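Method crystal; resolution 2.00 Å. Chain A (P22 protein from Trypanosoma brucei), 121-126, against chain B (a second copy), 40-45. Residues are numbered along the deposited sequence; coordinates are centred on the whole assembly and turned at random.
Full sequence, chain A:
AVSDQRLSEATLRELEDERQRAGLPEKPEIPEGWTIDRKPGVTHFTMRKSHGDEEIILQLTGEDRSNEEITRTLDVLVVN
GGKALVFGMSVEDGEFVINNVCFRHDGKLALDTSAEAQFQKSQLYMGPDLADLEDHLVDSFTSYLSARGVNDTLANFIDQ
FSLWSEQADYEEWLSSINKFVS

Chain A (121-126) KSQLYM
Chain B (40-45) PGVTHF

Two copies of the P22 protein meet here through backbone polar groups, burying 349 Å² between the stretches. The end-to-end directions, Ser122(A) CA to Tyr125(A) CA against Gly41(B) CA to His44(B) CA, lie 130° apart. A single beta bridge joins Leu124(A) to Val42(B), CA to CA 4.3 Å; Gln123(A) CA lies 4.9 Å from His44(B) CA.

Chain A enters through a type I turn, Lys121(A) to Leu124(A), with phi/psi of -70/-14 at Ser122(A) and -95/-3 at Gln123(A). Leu124(A) N is satisfied within the turn by Lys121(A) O at 3.1 Å. The chain then extends at Leu124(A) (-88/163) and Tyr125(A) (-58/133). Tyr125(A) N donates to Gly41(B) O, 2.8 Å and 166° at the hydrogen. Gln123(A) O accepts twice: from His44(B) N at 3.1 Å, nearly linear at 174°, and from Thr43(B) N at 2.9 Å, where 126° makes the shorter bond the weak one.

In chain B, Gly41(B) adopts 88/-9, where a CB would jam against the preceding carbonyl oxygen. Val42(B) is extended (-108/112), Thr43(B) turns at -82/-37, and His44(B) follows at -89/81. Phe45(B) N bonds weakly to Thr43(B) O at 3.2 Å.

Leu124(A), chi1 m and chi2 t, sets CD2 3.9 Å from CG2 of Val42(B) (chi1 t), an apolar contact although the CA-to-CB bonds of both point away. Thr43(B), chi1 t, places CG2 3.2 Å from Leu124(A) O, a close approach by a methyl that offers no polar hydrogen. The CA-to-CB bond of His44(B) points toward chain A; with chi1 m and chi2 171°, its CB meets Gln123(A) CB (chi1 m, chi2 t) at 3.8 Å, and its CE1 lies 3.5 Å from Ser122(A) O. His44(B) NE2 and Lys121(A) NZ are hydrogen-bonded elsewhere in the structure, Ser122(A) OG to a residue adjoining one of the stretches.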

ATOM      1  N   LYS A 121       1.153  12.578  -3.040  1.00 36.41           N
ATOM      2  CA  LYS A 121       1.996  12.993  -1.928  1.00 37.54           C
ATOM      3  C   LYS A 121       3.095  11.975  -1.612  1.00 36.53           C
ATOM      4  O   LYS A 121       4.122  12.332  -1.040  1.00 37.50           O
ATOM      5  CB  LYS A 121       1.131  13.265  -0.691  1.00 36.40           C
ATOM      6  CG  LYS A 121       0.273  14.520  -0.855  1.00 39.19           C
ATOM      7  CD  LYS A 121      -0.649  14.784   0.324  1.00 39.66           C
ATOM      8  CE  LYS A 121      -1.868  13.865   0.325  1.00 39.61           C
ATOM      9  NZ  LYS A 121      -2.861  14.318   1.337  1.00 36.67           N
ATOM     10  N   SER A 122       2.894  10.717  -1.995  1.00 34.96           N
ATOM     11  CA  SER A 122       3.896   9.685  -1.727  1.00 35.69           C
ATOM     12  C   SER A 122       5.156   9.887  -2.574  1.00 35.74           C
ATOM     13  O   SER A 122       6.199   9.293  -2.307  1.00 36.70           O
ATOM     14  CB  SER A 122       3.321   8.288  -2.001  1.00 34.74           C
ATOM     15  OG  SER A 122       3.343   7.991  -3.387  1.00 32.60           O
ATOM     16  N   GLN A 123       5.053  10.732  -3.594  1.00 35.55           N
ATOM     17  CA  GLN A 123       6.183  11.012  -4.476  1.00 36.48           C
ATOM     18  C   GLN A 123       6.945  12.261  -4.052  1.00 34.87           C
ATOM     19  O   GLN A 123       7.961  12.603  -4.646  1.00 35.34           O
ATOM     20  CB  GLN A 123       5.697  11.191  -5.913  1.00 38.07           C
ATOM     21  CG  GLN A 123       5.018   9.958  -6.488  1.00 43.92           C
ATOM     22  CD  GLN A 123       4.633  10.137  -7.936  1.00 47.71           C
ATOM     23  OE1 GLN A 123       3.805  10.984  -8.272  1.00 49.55           O
ATOM     24  NE2 GLN A 123       5.240   9.342  -8.810  1.00 50.27           N
ATOM     25  N   LEU A 124       6.453  12.940  -3.022  1.00 34.14           N
ATOM     26  CA  LEU A 124       7.090  14.166  -2.544  1.00 34.21           C
ATOM     27  C   LEU A 124       8.172  13.892  -1.504  1.00 32.49           C
ATOM     28  O   LEU A 124       8.224  12.811  -0.912  1.00 30.02           O
ATOM     29  CB  LEU A 124       6.038  15.099  -1.938  1.00 33.60           C
ATOM     30  CG  LEU A 124       4.860  15.458  -2.842  1.00 36.00           C
ATOM     31  CD1 LEU A 124       3.859  16.282  -2.050  1.00 38.47           C
ATOM     32  CD2 LEU A 124       5.354  16.222  -4.068  1.00 36.67           C
ATOM     33  N   TYR A 125       9.028  14.888  -1.290  1.00 31.43           N
ATOM     34  CA  TYR A 125      10.103  14.799  -0.312  1.00 31.45           C
ATOM     35  C   TYR A 125       9.460  14.516   1.035  1.00 30.70           C
ATOM     36  O   TYR A 125       8.485  15.168   1.413  1.00 31.70           O
ATOM     37  CB  TYR A 125      10.872  16.121  -0.256  1.00 33.09           C
ATOM     38  CG  TYR A 125      12.031  16.135   0.715  1.00 35.43           C
ATOM     39  CD1 TYR A 125      13.014  15.145   0.679  1.00 34.82           C
ATOM     40  CD2 TYR A 125      12.169  17.166   1.644  1.00 35.25           C
ATOM     41  CE1 TYR A 125      14.108  15.181   1.544  1.00 33.78           C
ATOM     42  CE2 TYR A 125      13.258  17.215   2.508  1.00 32.71           C
ATOM     43  CZ  TYR A 125      14.220  16.221   2.451  1.00 34.41           C
ATOM     44  OH  TYR A 125      15.294  16.276   3.304  1.00 31.67           O
ATOM     45  N   MET A 126      10.002  13.540   1.755  1.00 30.64           N
ATOM     46  CA  MET A 126       9.454  13.156   3.048  1.00 31.84           C
ATOM     47  C   MET A 126      10.227  13.733   4.229  1.00 30.38           C
ATOM     48  O   MET A 126      10.078  13.273   5.362  1.00 31.21           O
ATOM     49  CB  MET A 126       9.419  11.637   3.146  1.00 33.27           C
ATOM     50  CG  MET A 126       8.524  10.979   2.103  1.00 37.52           C
ATOM     51  SD  MET A 126       6.799  11.477   2.300  1.00 40.57           S
ATOM     52  CE  MET A 126       6.398  10.640   3.822  1.00 42.92           C
TER
ATOM     53  N   PRO B  40      11.610  20.711  -7.619  1.00 47.89           N
ATOM     54  CA  PRO B  40      12.010  20.839  -6.215  1.00 44.90           C
ATOM     55  C   PRO B  40      10.906  20.288  -5.315  1.00 43.33           C
ATOM     56  O   PRO B  40       9.727  20.565  -5.540  1.00 41.07           O
ATOM     57  CB  PRO B  40      12.177  22.346  -6.044  1.00 46.20           C
ATOM     58  CG  PRO B  40      12.629  22.789  -7.409  1.00 47.94           C
ATOM     59  CD  PRO B  40      11.726  22.002  -8.324  1.00 47.15           C
ATOM     60  N   GLY B  41      11.278  19.497  -4.311  1.00 41.64           N
ATOM     61  CA  GLY B  41      10.281  18.949  -3.406  1.00 39.17           C
ATOM     62  C   GLY B  41       9.662  17.633  -3.847  1.00 40.26           C
ATOM     63  O   GLY B  41       8.921  17.011  -3.089  1.00 37.80           O
ATOM     64  N   VAL B  42       9.950  17.220  -5.078  1.00 40.33           N
ATOM     65  CA  VAL B  42       9.435  15.967  -5.613  1.00 40.26           C
ATOM     66  C   VAL B  42      10.606  14.993  -5.687  1.00 40.45           C
ATOM     67  O   VAL B  42      11.528  15.179  -6.476  1.00 40.00           O
ATOM     68  CB  VAL B  42       8.842  16.163  -7.022  1.00 41.21           C
ATOM     69  CG1 VAL B  42       8.332  14.844  -7.555  1.00 41.27           C
ATOM     70  CG2 VAL B  42       7.706  17.173  -6.973  1.00 43.25           C
ATOM     71  N   THR B  43      10.569  13.955  -4.859  1.00 39.03           N
ATOM     72  CA  THR B  43      11.648  12.979  -4.817  1.00 40.87           C
ATOM     73  C   THR B  43      11.567  11.901  -5.911  1.00 38.75           C
ATOM     74  O   THR B  43      12.592  11.495  -6.462  1.00 38.24           O
ATOM     75  CB  THR B  43      11.728  12.333  -3.399  1.00 42.58           C
ATOM     76  OG1 THR B  43      12.748  11.323  -3.370  1.00 45.44           O
ATOM     77  CG2 THR B  43      10.406  11.720  -3.026  1.00 46.27           C
ATOM     78  N   HIS B  44      10.363  11.456  -6.249  1.00 37.12           N
ATOM     79  CA  HIS B  44      10.207  10.438  -7.286  1.00 37.61           C
ATOM     80  C   HIS B  44      10.057  11.025  -8.690  1.00 35.72           C
ATOM     81  O   HIS B  44       8.957  11.139  -9.211  1.00 39.10           O
ATOM     82  CB  HIS B  44       9.008   9.546  -6.957  1.00 38.52           C
ATOM     83  CG  HIS B  44       9.195   8.737  -5.712  1.00 38.88           C
ATOM     84  ND1 HIS B  44       8.180   8.003  -5.141  1.00 38.61           N
ATOM     85  CD2 HIS B  44      10.282   8.548  -4.927  1.00 39.39           C
ATOM     86  CE1 HIS B  44       8.631   7.399  -4.057  1.00 37.44           C
ATOM     87  NE2 HIS B  44       9.906   7.713  -3.907  1.00 39.12           N
ATOM     88  N   PHE B  45      11.176  11.381  -9.304  1.00 33.58           N
ATOM     89  CA  PHE B  45      11.168  11.965 -10.636  1.00 33.05           C
ATOM     90  C   PHE B  45      11.102  10.911 -11.744  1.00 32.12           C
ATOM     91  O   PHE B  45      11.233   9.706 -11.500  1.00 28.25           O
ATOM     92  CB  PHE B  45      12.416  12.837 -10.824  1.00 32.16           C
ATOM     93  CG  PHE B  45      13.716  12.081 -10.710  1.00 34.30           C
ATOM     94  CD1 PHE B  45      14.271  11.452 -11.819  1.00 35.03           C
ATOM     95  CD2 PHE B  45      14.387  12.002  -9.489  1.00 35.72           C
ATOM     96  CE1 PHE B  45      15.474  10.753 -11.718  1.00 37.35           C
ATOM     97  CE2 PHE B  45      15.591  11.305  -9.371  1.00 35.84           C
ATOM     98  CZ  PHE B  45      16.139  10.679 -10.488  1.00 38.33           C
TER